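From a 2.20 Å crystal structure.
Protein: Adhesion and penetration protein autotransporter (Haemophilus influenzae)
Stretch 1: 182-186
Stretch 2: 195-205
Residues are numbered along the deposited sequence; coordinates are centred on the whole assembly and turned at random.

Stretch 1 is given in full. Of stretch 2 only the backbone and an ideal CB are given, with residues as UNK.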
# COMPACT_ATOMS: atom_id res chain seq x y z
N ASN A 182 35.57 -33.23 -36.29
CA ASN A 182 36.97 -33.39 -35.90
C ASN A 182 37.69 -34.28 -36.92
O ASN A 182 37.04 -34.97 -37.70
CB ASN A 182 37.14 -33.90 -34.46
CG ASN A 182 36.45 -35.22 -34.21
OD1 ASN A 182 35.28 -35.26 -33.84
ND2 ASN A 182 37.18 -36.32 -34.39
N THR A 183 39.01 -34.24 -36.94
CA THR A 183 39.75 -35.09 -37.87
C THR A 183 39.82 -36.52 -37.35
O THR A 183 39.48 -36.79 -36.20
CB THR A 183 41.19 -34.60 -38.08
OG1 THR A 183 41.95 -34.79 -36.88
CG2 THR A 183 41.19 -33.13 -38.46
N HIS A 184 40.25 -37.43 -38.21
CA HIS A 184 40.52 -38.80 -37.78
C HIS A 184 41.74 -38.80 -36.88
O HIS A 184 42.35 -37.75 -36.62
CB HIS A 184 40.73 -39.72 -38.98
CG HIS A 184 39.46 -40.23 -39.58
ND1 HIS A 184 38.75 -41.27 -39.01
CD2 HIS A 184 38.75 -39.84 -40.66
CE1 HIS A 184 37.66 -41.50 -39.73
NE2 HIS A 184 37.64 -40.64 -40.74
N ASN A 185 42.11 -39.98 -36.39
CA ASN A 185 43.24 -40.15 -35.49
C ASN A 185 44.58 -39.91 -36.18
O ASN A 185 44.70 -40.05 -37.40
CB ASN A 185 43.25 -41.56 -34.92
CG ASN A 185 42.07 -41.83 -34.01
OD1 ASN A 185 41.52 -40.93 -33.40
ND2 ASN A 185 41.69 -43.09 -33.92
N GLN A 186 45.57 -39.57 -35.36
CA GLN A 186 46.94 -39.38 -35.82
C GLN A 186 47.51 -40.68 -36.37
O GLN A 186 47.47 -41.72 -35.70
CB GLN A 186 47.80 -38.87 -34.66
CG GLN A 186 49.26 -38.69 -34.99
CD GLN A 186 49.51 -37.60 -36.02
OE1 GLN A 186 49.65 -37.88 -37.21
NE2 GLN A 186 49.57 -36.35 -35.56
N UNK A 195 49.55 -37.52 -41.75
CA UNK A 195 48.45 -38.36 -42.20
C UNK A 195 47.46 -38.56 -41.06
O UNK A 195 47.86 -38.84 -39.92
CB UNK A 195 48.97 -39.71 -42.71
N UNK A 196 46.18 -38.42 -41.36
CA UNK A 196 45.14 -38.70 -40.38
C UNK A 196 44.15 -39.67 -41.01
O UNK A 196 43.78 -39.54 -42.18
CB UNK A 196 44.44 -37.42 -39.92
N UNK A 197 43.73 -40.66 -40.23
CA UNK A 197 42.89 -41.71 -40.77
C UNK A 197 42.36 -42.63 -39.71
O UNK A 197 42.84 -42.66 -38.58
CB UNK A 197 43.66 -42.52 -41.81
N UNK A 198 41.34 -43.40 -40.07
CA UNK A 198 40.72 -44.32 -39.13
C UNK A 198 39.33 -44.71 -39.58
O UNK A 198 38.99 -44.61 -40.76
CB UNK A 198 40.66 -43.70 -37.73
N UNK A 199 38.51 -45.13 -38.63
CA UNK A 199 37.22 -45.70 -38.93
C UNK A 199 36.12 -44.69 -38.64
O UNK A 199 35.91 -44.30 -37.49
CB UNK A 199 37.00 -46.99 -38.13
N UNK A 200 35.41 -44.26 -39.68
CA UNK A 200 34.41 -43.21 -39.52
C UNK A 200 33.25 -43.67 -38.64
O UNK A 200 32.58 -42.85 -38.01
CB UNK A 200 33.89 -42.77 -40.89
N UNK A 201 33.06 -44.98 -38.58
CA UNK A 201 31.98 -45.57 -37.79
C UNK A 201 32.26 -45.39 -36.30
O UNK A 201 31.38 -45.56 -35.47
CB UNK A 201 31.81 -47.05 -38.13
N UNK A 202 33.50 -45.04 -35.97
CA UNK A 202 33.91 -45.01 -34.57
C UNK A 202 34.32 -43.63 -34.08
O UNK A 202 34.91 -42.84 -34.81
CB UNK A 202 35.07 -45.98 -34.36
N UNK A 203 34.00 -43.35 -32.82
CA UNK A 203 34.48 -42.15 -32.16
C UNK A 203 36.01 -42.19 -32.11
O UNK A 203 36.61 -43.24 -31.87
CB UNK A 203 33.89 -42.02 -30.76
N UNK A 204 36.64 -41.05 -32.35
CA UNK A 204 38.09 -40.98 -32.39
C UNK A 204 38.71 -40.19 -31.25
O UNK A 204 38.00 -39.68 -30.38
CB UNK A 204 38.53 -40.37 -33.72
N UNK A 205 40.03 -40.08 -31.27
CA UNK A 205 40.76 -39.41 -30.20
C UNK A 205 40.54 -37.91 -30.25
O UNK A 205 40.80 -37.21 -29.27
CB UNK A 205 42.25 -39.73 -30.29

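Position 195 has extended backbone angles (-110/135), and nothing of stretch 1 lies within 5.5 Å of its ideal CB, which points sideways. Stretch 1 therefore sets little restriction here, and many side chains would serve. The residue is Tyr 195, whose ring leads away and touches a crystal neighbour.

At position 196 the backbone is again extended (-127/137), and the residue forms an antiparallel, non-hydrogen-bonded bridge with Gln 186, CA to CA 5.0 Å. Both side chains lie on the same face of the sheet. The ideal CB is 3.7 Å from Asn 185 O and 4.7 Å from Thr 183 CB, so a side chain leaving it can run between Thr 183 and Gln 186. A branched or medium-sized aliphatic residue would suit. It is Leu 196 (chi1 m, chi2 t): CD1 comes 3.5 Å from Thr 183 OG1 and CD2 3.9 Å from Gln 186 CA. Its CA also makes a CA-H...O contact of 3.3 Å with Asn 185 O.

At position 197 the main chain supplies the main link, for its N donates to Asn 185 O at 3.1 Å with an angle of 161°. The CA-to-CB direction is away from stretch 1, and the ideal CB remains 4.9 Å from His 184 CB, so stretch 1 would allow a small side chain as well as none. The residue is Gly 197; its N lies 3.4 Å from His 184 CB.

Position 198 is far more restrictive. Its angles (160/-157) would jam a CB against the preceding carbonyl O, which by itself calls for glycine, and the ideal CB would also stand 3.3 Å from His 184 ND1. Gly 198 meets both conditions, its N lying 3.5 Å from His 184 ND1 without a hydrogen bond.

Position 199 points away, leaving stretch 1 no say in its side chain; as the first residue of a type I turn it could well be Asp, Asn or Ser. Asp 199 accepts from the backbone N of position 201, OD1 to N 2.9 Å.

At position 200 the ideal CB is 4.1 Å from His 184 CE1 and points sideways, so a modest aliphatic group is reasonable. Val 200 fits, its N at the edge of the imidazole, 3.6 Å from His 184 CE1.

Positions 201, 202 and 203 have no contact with stretch 1 and admit many residues. Arg 201 forms a salt bridge to Asp 199 (NE to OD1 3.1 Å), Lys 202 closes the turn, and Ala 203 points away.

At position 204 an ideal CB would be a tight 3.1 Å from Asn 185 OD1, favouring glycine. Gly 204 places its CA 3.6 Å from Asn 185 OD1.

Position 205 donates its N to Asn 185 OD1 (2.7 Å, 172°). Nearby, the backbone N of Gln 186 offers a proton, so an acceptor of sufficient reach, Glu or Gln, would suit. Glu 205 accepts it at OE2, 2.7 Å from Gln 186 N, while a water bridges OE1 to Gln 186 O.

Stretch 2, residues 195-205: YLGGDVRKAGE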
# COMPACT_ATOMS: atom_id res chain seq x y z
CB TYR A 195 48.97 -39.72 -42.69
CG TYR A 195 49.60 -39.70 -44.07
CD1 TYR A 195 48.81 -39.64 -45.21
CD2 TYR A 195 50.98 -39.76 -44.22
CE1 TYR A 195 49.38 -39.63 -46.47
CE2 TYR A 195 51.56 -39.74 -45.48
CZ TYR A 195 50.76 -39.68 -46.60
OH TYR A 195 51.33 -39.67 -47.86
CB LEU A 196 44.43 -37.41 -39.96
CG LEU A 196 45.31 -36.22 -39.56
CD1 LEU A 196 44.46 -34.98 -39.31
CD2 LEU A 196 46.19 -36.54 -38.34
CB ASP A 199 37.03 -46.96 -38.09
CG ASP A 199 35.70 -47.64 -38.33
OD1 ASP A 199 34.90 -47.14 -39.15
OD2 ASP A 199 35.46 -48.69 -37.69
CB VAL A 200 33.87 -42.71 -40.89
CG1 VAL A 200 32.92 -43.71 -41.50
CG2 VAL A 200 33.18 -41.38 -40.72
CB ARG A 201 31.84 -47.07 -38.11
CG ARG A 201 31.48 -47.39 -39.55
CD ARG A 201 31.52 -48.89 -39.82
NE ARG A 201 32.83 -49.47 -39.53
CZ ARG A 201 33.11 -50.77 -39.57
NH1 ARG A 201 32.17 -51.65 -39.90
NH2 ARG A 201 34.34 -51.20 -39.29
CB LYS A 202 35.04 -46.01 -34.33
CG LYS A 202 34.63 -47.45 -34.56
CD LYS A 202 35.82 -48.38 -34.48
CE LYS A 202 35.38 -49.79 -34.11
NZ LYS A 202 34.63 -49.84 -32.81
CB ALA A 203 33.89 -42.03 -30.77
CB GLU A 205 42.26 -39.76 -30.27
CG GLU A 205 43.00 -39.13 -31.43
CD GLU A 205 44.19 -39.96 -31.89
OE1 GLU A 205 44.32 -41.13 -31.45
OE2 GLU A 205 45.00 -39.46 -32.71
O HOH W 1 46.28 -42.84 -33.01
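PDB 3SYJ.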